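Local coordinates for protein histone-lysine N-methyltransferase, H3 lysine-9 specific SUVH4 (Arabidopsis thaliana, PDB 4QEO) that methylates histone H3 on a lysine of its tail, using S-adenosyl-L-methionine, as a mark for transcriptional repression, and binds methylated DNA, at residues A[237-245]-A[255-266]; A[267-278]-A[449-458]. All coordinates share one frame; numbering follows the deposited sequence.

How the contacts relate
Contacts 1 and 2 follow one another along the chain: the 255-266 segment of contact 1 runs directly into 267-278 of contact 2, and their centres lie about 17 Å apart. They also touch in space. P267 CG packs 3.8 Å from A256 CB, and the backbone oxygen I245 O lies 3.5 Å from Y273 CD2. Contact 1 pairs the outermost strand 240-242 with 256-257 in the sheet that ends at strand 367-371; contact 2 joins the next piece of chain to 449-458, which carries R457 and F458 of the S-adenosyl-L-homocysteine pocket. Contact 1 stays farther off: the side chain of V265 is about 10 Å from the ligand.

Contact 1 (A[237-245]-A[255-266]); sequences IEGLVCEDI and PATNRVDDSPVS
A classic beta bulge marks this short antiparallel pairing, in which V241 and C242 both face A256. A256 O receives V241 N at 2.8 Å and, more weakly, C242 N, while A256 N returns a bond of 3.0 Å to C242 O. Before the bulge, L240 and T257 form a non-hydrogen-bonded pair, and N258 N reaches G239 O at 2.8 Å. G239 takes the third place, with positive phi, in the type II turn from I237 to L240; a side chain there would run into N258 O.

The bulge turns V241 toward the opposite segment. Its CG2 lies against N258 CB at 3.8 Å and P264 CB, the valine and asparagine side chains running side by side in the same direction. On the face carrying L240 and T257, the two side chains meet at about a right angle; T257 CG2, placed anti to its carbonyl carbon, lies near L240 CA, and L240 CD2 reaches P255 CB at 4.1 Å. On the other face, A256 CB packs against C242 CB, and I245 CG2 lies 3.7 Å from A256 CB. At the turn, E238 CB sits over the centre of one face of the R259 guanidinium. E238 OE2 and R259 NH2 form a salt bridge at 3.4 Å, but the oxygen lies well out of the guanidinium plane, so charge attraction acts without a directed N-H.

Strand 240-242 is an outermost strand of a four-stranded mixed sheet. Strand 256-257 separates it from strand 357-361, with which P255 and T257 share backbone bonds and whose E358 bonds to T257 OG1; strand 367-371 follows beyond.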
# COMPACT_ATOMS: atom_id res chain seq x y z
N ILE A 237 23.94 -9.12 11.10
CA ILE A 237 23.03 -9.00 9.96
C ILE A 237 23.76 -8.39 8.76
O ILE A 237 24.59 -7.50 8.91
CB ILE A 237 21.73 -8.23 10.35
CG1 ILE A 237 20.78 -9.15 11.13
CG2 ILE A 237 21.02 -7.68 9.12
CD1 ILE A 237 21.19 -9.43 12.57
N GLU A 238 23.45 -8.91 7.57
CA GLU A 238 24.32 -8.80 6.39
C GLU A 238 24.56 -7.43 5.76
O GLU A 238 23.62 -6.71 5.45
CB GLU A 238 23.81 -9.77 5.31
CG GLU A 238 23.81 -11.22 5.75
CD GLU A 238 24.95 -12.00 5.13
OE1 GLU A 238 25.35 -13.03 5.71
OE2 GLU A 238 25.43 -11.60 4.05
N GLY A 239 25.82 -7.09 5.53
CA GLY A 239 26.19 -5.85 4.86
C GLY A 239 25.94 -4.63 5.72
O GLY A 239 25.98 -3.49 5.24
N LEU A 240 25.67 -4.87 7.00
CA LEU A 240 25.41 -3.82 7.98
C LEU A 240 26.57 -2.83 8.03
O LEU A 240 27.73 -3.22 8.12
CB LEU A 240 25.20 -4.43 9.36
CG LEU A 240 24.37 -3.67 10.40
CD1 LEU A 240 25.28 -2.94 11.38
CD2 LEU A 240 23.40 -2.70 9.73
N VAL A 241 26.24 -1.55 7.96
CA VAL A 241 27.25 -0.51 7.94
C VAL A 241 27.05 0.40 9.15
O VAL A 241 28.00 0.95 9.71
CB VAL A 241 27.17 0.29 6.63
CG1 VAL A 241 28.02 1.53 6.72
CG2 VAL A 241 27.63 -0.57 5.47
N CYS A 242 25.80 0.52 9.58
CA CYS A 242 25.45 1.36 10.71
C CYS A 242 24.28 0.71 11.45
O CYS A 242 23.25 0.42 10.85
CB CYS A 242 25.07 2.76 10.23
SG CYS A 242 24.58 3.92 11.52
N GLU A 243 24.45 0.49 12.75
CA GLU A 243 23.43 -0.16 13.56
C GLU A 243 22.13 0.66 13.63
O GLU A 243 21.05 0.12 13.91
CB GLU A 243 23.98 -0.44 14.97
CG GLU A 243 23.35 -1.62 15.69
CD GLU A 243 24.32 -2.79 15.88
OE1 GLU A 243 25.54 -2.61 15.70
OE2 GLU A 243 23.84 -3.90 16.21
N ASP A 244 22.23 1.96 13.35
CA ASP A 244 21.09 2.89 13.45
C ASP A 244 21.49 4.29 12.99
O ASP A 244 22.19 5.00 13.70
CB ASP A 244 20.61 2.97 14.90
CG ASP A 244 19.48 3.97 15.10
OD1 ASP A 244 18.90 4.46 14.10
OD2 ASP A 244 19.14 4.25 16.26
N ILE A 245 21.03 4.70 11.81
CA ILE A 245 21.41 6.02 11.29
C ILE A 245 20.90 7.16 12.16
O ILE A 245 21.50 8.24 12.20
CB ILE A 245 20.95 6.24 9.84
CG1 ILE A 245 19.43 6.19 9.74
CG2 ILE A 245 21.59 5.21 8.92
CD1 ILE A 245 18.88 6.77 8.45
N PRO A 255 18.56 0.76 10.78
CA PRO A 255 19.84 0.22 10.29
C PRO A 255 20.13 0.59 8.84
O PRO A 255 19.23 0.85 8.05
CB PRO A 255 19.66 -1.30 10.43
CG PRO A 255 18.19 -1.51 10.57
CD PRO A 255 17.67 -0.30 11.27
N ALA A 256 21.42 0.61 8.50
CA ALA A 256 21.84 0.87 7.13
C ALA A 256 22.75 -0.24 6.63
O ALA A 256 23.64 -0.69 7.35
CB ALA A 256 22.54 2.22 7.04
N THR A 257 22.52 -0.70 5.41
CA THR A 257 23.36 -1.74 4.82
C THR A 257 23.88 -1.35 3.45
O THR A 257 23.20 -0.66 2.69
CB THR A 257 22.61 -3.08 4.69
OG1 THR A 257 21.48 -2.92 3.82
CG2 THR A 257 22.14 -3.56 6.06
N ASN A 258 25.11 -1.75 3.16
CA ASN A 258 25.63 -1.72 1.82
C ASN A 258 25.97 -3.15 1.49
O ASN A 258 26.81 -3.75 2.11
CB ASN A 258 26.86 -0.86 1.73
CG ASN A 258 27.28 -0.60 0.31
OD1 ASN A 258 27.09 -1.41 -0.57
ND2 ASN A 258 27.87 0.55 0.08
N ARG A 259 25.25 -3.70 0.54
CA ARG A 259 25.52 -5.02 0.05
C ARG A 259 26.12 -4.84 -1.29
O ARG A 259 26.65 -5.76 -1.84
CB ARG A 259 24.21 -5.77 -0.10
CG ARG A 259 24.29 -7.25 0.15
CD ARG A 259 23.97 -7.54 1.59
NE ARG A 259 22.84 -8.45 1.71
CZ ARG A 259 22.90 -9.77 1.51
NH1 ARG A 259 21.82 -10.51 1.66
NH2 ARG A 259 24.04 -10.34 1.16
N VAL A 260 25.96 -3.66 -1.87
CA VAL A 260 26.52 -3.36 -3.16
C VAL A 260 28.04 -3.23 -3.18
O VAL A 260 28.72 -3.82 -4.01
CB VAL A 260 25.85 -2.12 -3.75
CG1 VAL A 260 26.84 -1.24 -4.48
CG2 VAL A 260 24.70 -2.51 -4.66
N ASP A 261 28.59 -2.51 -2.22
CA ASP A 261 30.03 -2.27 -2.17
C ASP A 261 30.70 -2.79 -0.93
O ASP A 261 30.24 -2.56 0.16
CB ASP A 261 30.35 -0.78 -2.23
CG ASP A 261 29.45 -0.02 -3.15
OD1 ASP A 261 29.18 1.17 -2.89
OD2 ASP A 261 29.03 -0.65 -4.13
N ASP A 262 31.82 -3.47 -1.09
CA ASP A 262 32.83 -3.49 -0.06
C ASP A 262 33.33 -2.10 -0.30
O ASP A 262 33.12 -1.59 -1.38
CB ASP A 262 33.93 -4.47 -0.39
CG ASP A 262 34.38 -4.37 -1.80
OD1 ASP A 262 34.71 -5.41 -2.37
OD2 ASP A 262 34.41 -3.24 -2.33
N SER A 263 33.98 -1.47 0.66
CA SER A 263 34.17 -0.04 0.54
C SER A 263 33.00 0.68 1.22
O SER A 263 32.47 1.67 0.71
CB SER A 263 34.29 0.34 -0.94
OG SER A 263 33.05 0.70 -1.52
N PRO A 264 32.61 0.11 2.35
CA PRO A 264 31.36 0.39 3.06
C PRO A 264 31.33 1.57 4.04
O PRO A 264 31.25 1.37 5.25
CB PRO A 264 31.14 -0.90 3.84
CG PRO A 264 32.51 -1.37 4.14
CD PRO A 264 33.37 -0.97 2.99
N VAL A 265 31.34 2.78 3.52
CA VAL A 265 31.10 3.95 4.35
C VAL A 265 29.62 3.98 4.66
O VAL A 265 28.85 3.28 4.01
CB VAL A 265 31.54 5.24 3.65
CG1 VAL A 265 32.56 4.93 2.59
CG2 VAL A 265 30.35 5.96 3.07
N SER A 266 29.24 4.71 5.69
CA SER A 266 27.86 4.76 6.11
C SER A 266 27.28 6.09 5.69
O SER A 266 27.98 7.05 5.56
CB SER A 266 27.79 4.57 7.61
OG SER A 266 26.68 5.23 8.12

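Contact 2 (A[267-278]-A[449-458]); sequences PTSGFTYIKSLI and AGSTGNFARF. With SAH (S-adenosyl-L-homocysteine), chain E.
T272 pairs with T452, and Y273 with G453, in a short parallel ladder; T272 N gives its hydrogen to S451 O at 2.9 Å. T272 O accepts twice, from G453 N at 3.2 Å and from T452 OG1 at 2.5 Å, a bond shorter than usual whose exact length is doubtful. A chi1 of -174° swings the T452 hydroxyl away from its own N and across to that carbonyl. I274 N then bonds to G453 O at 2.9 Å. Y273 OH is bonded to E250 and takes a weak bond from F455 N, while N454 CA lies over one face of the tyrosine ring. The N454 amide bonds to E383 O and I385 N.

The ladder joins the pre-SET region to the SET domain, and R457 and F458 further along carry the contact to the cofactor pocket. The F271 ring packs onto 449-458, with G450 O and A449 O near its edge and R457 CD over one face. R457 grips A449 O side-on with NE (3.1 Å) and NH1 (3.2 Å), the oxygen lying in the guanidinium plane, and its CZ makes an off-centre cation-pi contact 4.2 Å from the F271 centroid. Replacing R457 by an alanine is likely to leave A449 O without either donor and the F271 face without its covering charge. The edge of F458 meets the face of F271, the planes at 74°, and P267 CB packs on F458 CE1. The homocysteine carbon SAH CB lies 3.5 Å from R457 O and also near F458 O.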
# COMPACT_ATOMS: atom_id res chain seq x y z
N PRO A 267 25.98 6.11 5.44
CA PRO A 267 25.26 7.28 4.92
C PRO A 267 25.33 8.47 5.87
O PRO A 267 25.13 9.61 5.43
CB PRO A 267 23.82 6.77 4.80
CG PRO A 267 23.75 5.60 5.72
CD PRO A 267 25.09 4.96 5.62
N THR A 268 25.62 8.21 7.14
CA THR A 268 25.67 9.26 8.16
C THR A 268 26.89 10.17 8.04
O THR A 268 26.87 11.30 8.51
CB THR A 268 25.64 8.66 9.58
OG1 THR A 268 26.61 7.61 9.67
CG2 THR A 268 24.25 8.11 9.92
N SER A 269 27.96 9.68 7.41
CA SER A 269 29.18 10.47 7.24
C SER A 269 28.91 11.79 6.53
O SER A 269 28.39 11.81 5.42
CB SER A 269 30.23 9.67 6.47
OG SER A 269 30.43 8.39 7.03
N GLY A 270 29.25 12.90 7.19
CA GLY A 270 29.02 14.22 6.64
C GLY A 270 27.60 14.71 6.87
O GLY A 270 27.21 15.77 6.39
N PHE A 271 26.84 13.92 7.62
CA PHE A 271 25.42 14.17 7.84
C PHE A 271 25.06 13.93 9.30
O PHE A 271 25.46 12.93 9.89
CB PHE A 271 24.59 13.27 6.92
CG PHE A 271 23.10 13.40 7.12
CD1 PHE A 271 22.39 14.42 6.51
CD2 PHE A 271 22.42 12.48 7.90
CE1 PHE A 271 21.02 14.53 6.68
CE2 PHE A 271 21.05 12.58 8.08
CZ PHE A 271 20.35 13.60 7.47
N THR A 272 24.30 14.85 9.90
CA THR A 272 23.91 14.68 11.30
C THR A 272 22.40 14.59 11.46
O THR A 272 21.65 15.45 11.00
CB THR A 272 24.45 15.79 12.24
OG1 THR A 272 24.03 17.08 11.77
CG2 THR A 272 25.97 15.74 12.35
N TYR A 273 21.97 13.53 12.13
CA TYR A 273 20.55 13.23 12.25
C TYR A 273 19.84 14.13 13.23
O TYR A 273 20.27 14.26 14.38
CB TYR A 273 20.37 11.77 12.67
CG TYR A 273 19.02 11.21 12.30
CD1 TYR A 273 17.90 11.48 13.06
CD2 TYR A 273 18.88 10.39 11.18
CE1 TYR A 273 16.66 10.97 12.72
CE2 TYR A 273 17.65 9.87 10.83
CZ TYR A 273 16.54 10.16 11.60
OH TYR A 273 15.31 9.65 11.26
N ILE A 274 18.76 14.76 12.78
CA ILE A 274 17.88 15.52 13.65
C ILE A 274 16.42 15.08 13.47
O ILE A 274 16.04 14.58 12.41
CB ILE A 274 18.00 17.04 13.39
CG1 ILE A 274 17.67 17.36 11.94
CG2 ILE A 274 19.40 17.53 13.74
CD1 ILE A 274 17.87 18.83 11.57
N LYS A 275 15.62 15.25 14.52
CA LYS A 275 14.20 14.90 14.45
C LYS A 275 13.34 16.14 14.29
O LYS A 275 12.14 16.05 14.05
CB LYS A 275 13.76 14.13 15.70
CG LYS A 275 13.86 12.60 15.57
CD LYS A 275 13.08 11.87 16.67
CE LYS A 275 11.65 11.55 16.23
NZ LYS A 275 10.91 10.74 17.26
N SER A 276 13.95 17.31 14.43
CA SER A 276 13.20 18.55 14.40
C SER A 276 13.81 19.51 13.38
O SER A 276 15.02 19.57 13.23
CB SER A 276 13.20 19.23 15.77
OG SER A 276 12.37 18.53 16.70
N LEU A 277 12.95 20.27 12.71
CA LEU A 277 13.38 21.33 11.81
C LEU A 277 14.32 22.32 12.50
O LEU A 277 14.14 22.64 13.68
CB LEU A 277 12.17 22.10 11.29
CG LEU A 277 11.17 21.32 10.43
CD1 LEU A 277 9.95 22.18 10.17
CD2 LEU A 277 11.83 20.90 9.12
N ILE A 278 15.32 22.79 11.77
CA ILE A 278 16.14 23.91 12.21
C ILE A 278 15.80 25.09 11.31
O ILE A 278 15.76 24.95 10.10
CB ILE A 278 17.64 23.61 12.10
CG1 ILE A 278 18.03 22.46 13.03
CG2 ILE A 278 18.45 24.86 12.40
CD1 ILE A 278 19.47 22.00 12.84
N ALA A 449 18.21 19.30 3.51
CA ALA A 449 18.70 18.15 4.26
C ALA A 449 20.08 17.72 3.77
O ALA A 449 20.47 16.56 3.92
CB ALA A 449 17.71 17.00 4.19
N GLY A 450 20.82 18.68 3.22
CA GLY A 450 22.15 18.41 2.68
C GLY A 450 23.14 17.93 3.72
O GLY A 450 23.97 17.06 3.45
N SER A 451 23.06 18.48 4.92
CA SER A 451 24.06 18.17 5.94
C SER A 451 23.41 17.66 7.20
O SER A 451 24.03 16.94 7.98
CB SER A 451 24.92 19.40 6.22
OG SER A 451 25.56 19.82 5.02
N THR A 452 22.16 18.03 7.41
CA THR A 452 21.46 17.53 8.58
C THR A 452 19.97 17.34 8.27
O THR A 452 19.39 18.07 7.47
CB THR A 452 21.69 18.46 9.80
OG1 THR A 452 21.11 17.88 10.97
CG2 THR A 452 21.08 19.81 9.56
N GLY A 453 19.37 16.32 8.89
CA GLY A 453 17.97 16.02 8.65
C GLY A 453 17.58 14.70 9.28
O GLY A 453 18.40 14.07 9.95
N ASN A 454 16.34 14.28 9.07
CA ASN A 454 15.92 12.93 9.43
C ASN A 454 16.09 11.99 8.23
O ASN A 454 16.74 12.36 7.25
CB ASN A 454 14.49 12.92 9.97
CG ASN A 454 13.46 13.16 8.89
OD1 ASN A 454 13.77 13.60 7.79
ND2 ASN A 454 12.20 12.86 9.21
N PHE A 455 15.49 10.80 8.28
CA PHE A 455 15.73 9.78 7.25
C PHE A 455 15.08 10.06 5.90
O PHE A 455 15.42 9.43 4.89
CB PHE A 455 15.34 8.38 7.75
CG PHE A 455 13.86 8.12 7.78
CD1 PHE A 455 13.20 7.59 6.67
CD2 PHE A 455 13.12 8.37 8.93
CE1 PHE A 455 11.85 7.35 6.70
CE2 PHE A 455 11.76 8.12 8.96
CZ PHE A 455 11.12 7.60 7.85
N ALA A 456 14.13 10.99 5.90
CA ALA A 456 13.36 11.32 4.71
C ALA A 456 14.24 11.59 3.49
O ALA A 456 13.87 11.21 2.37
CB ALA A 456 12.47 12.53 4.98
N ARG A 457 15.39 12.23 3.71
CA ARG A 457 16.28 12.59 2.61
C ARG A 457 16.87 11.39 1.85
O ARG A 457 17.40 11.55 0.74
CB ARG A 457 17.41 13.50 3.12
CG ARG A 457 18.21 12.91 4.26
CD ARG A 457 19.56 12.38 3.80
NE ARG A 457 20.50 13.47 3.58
CZ ARG A 457 21.72 13.32 3.05
NH1 ARG A 457 22.50 14.37 2.89
NH2 ARG A 457 22.14 12.12 2.68
N PHE A 458 16.79 10.20 2.43
CA PHE A 458 17.34 9.00 1.81
C PHE A 458 16.35 8.32 0.87
O PHE A 458 16.69 7.34 0.20
CB PHE A 458 17.81 8.00 2.87
CG PHE A 458 19.01 8.46 3.64
CD1 PHE A 458 20.26 8.48 3.04
CD2 PHE A 458 18.90 8.87 4.96
CE1 PHE A 458 21.37 8.91 3.74
CE2 PHE A 458 20.01 9.29 5.67
CZ PHE A 458 21.25 9.31 5.06
N SAH E . 19.93 7.97 -3.23
CA SAH E . 20.16 9.26 -2.59
CB SAH E . 18.95 9.69 -1.78
CG SAH E . 17.94 10.52 -2.57
SD SAH E . 18.49 12.24 -2.79
C SAH E . 21.44 9.24 -1.76
O SAH E . 21.60 10.04 -0.83
OXT SAH E . 22.34 8.43 -1.98
C5' SAH E . 18.16 12.24 -4.57
C4' SAH E . 19.41 11.86 -5.35
O4' SAH E . 19.49 10.45 -5.45
C3' SAH E . 19.40 12.43 -6.76
O3' SAH E . 20.26 13.54 -6.87
C2' SAH E . 19.89 11.30 -7.63
O2' SAH E . 21.27 11.43 -7.89
C1' SAH E . 19.65 10.06 -6.80
N9 SAH E . 18.41 9.44 -7.27
C8 SAH E . 17.17 9.52 -6.68
N7 SAH E . 16.28 8.83 -7.43
C5 SAH E . 16.93 8.33 -8.50
C6 SAH E . 16.51 7.57 -9.58
N6 SAH E . 15.23 7.20 -9.66
N1 SAH E . 17.42 7.20 -10.55
C2 SAH E . 18.74 7.58 -10.45
N3 SAH E . 19.16 8.34 -9.38
C4 SAH E . 18.27 8.71 -8.42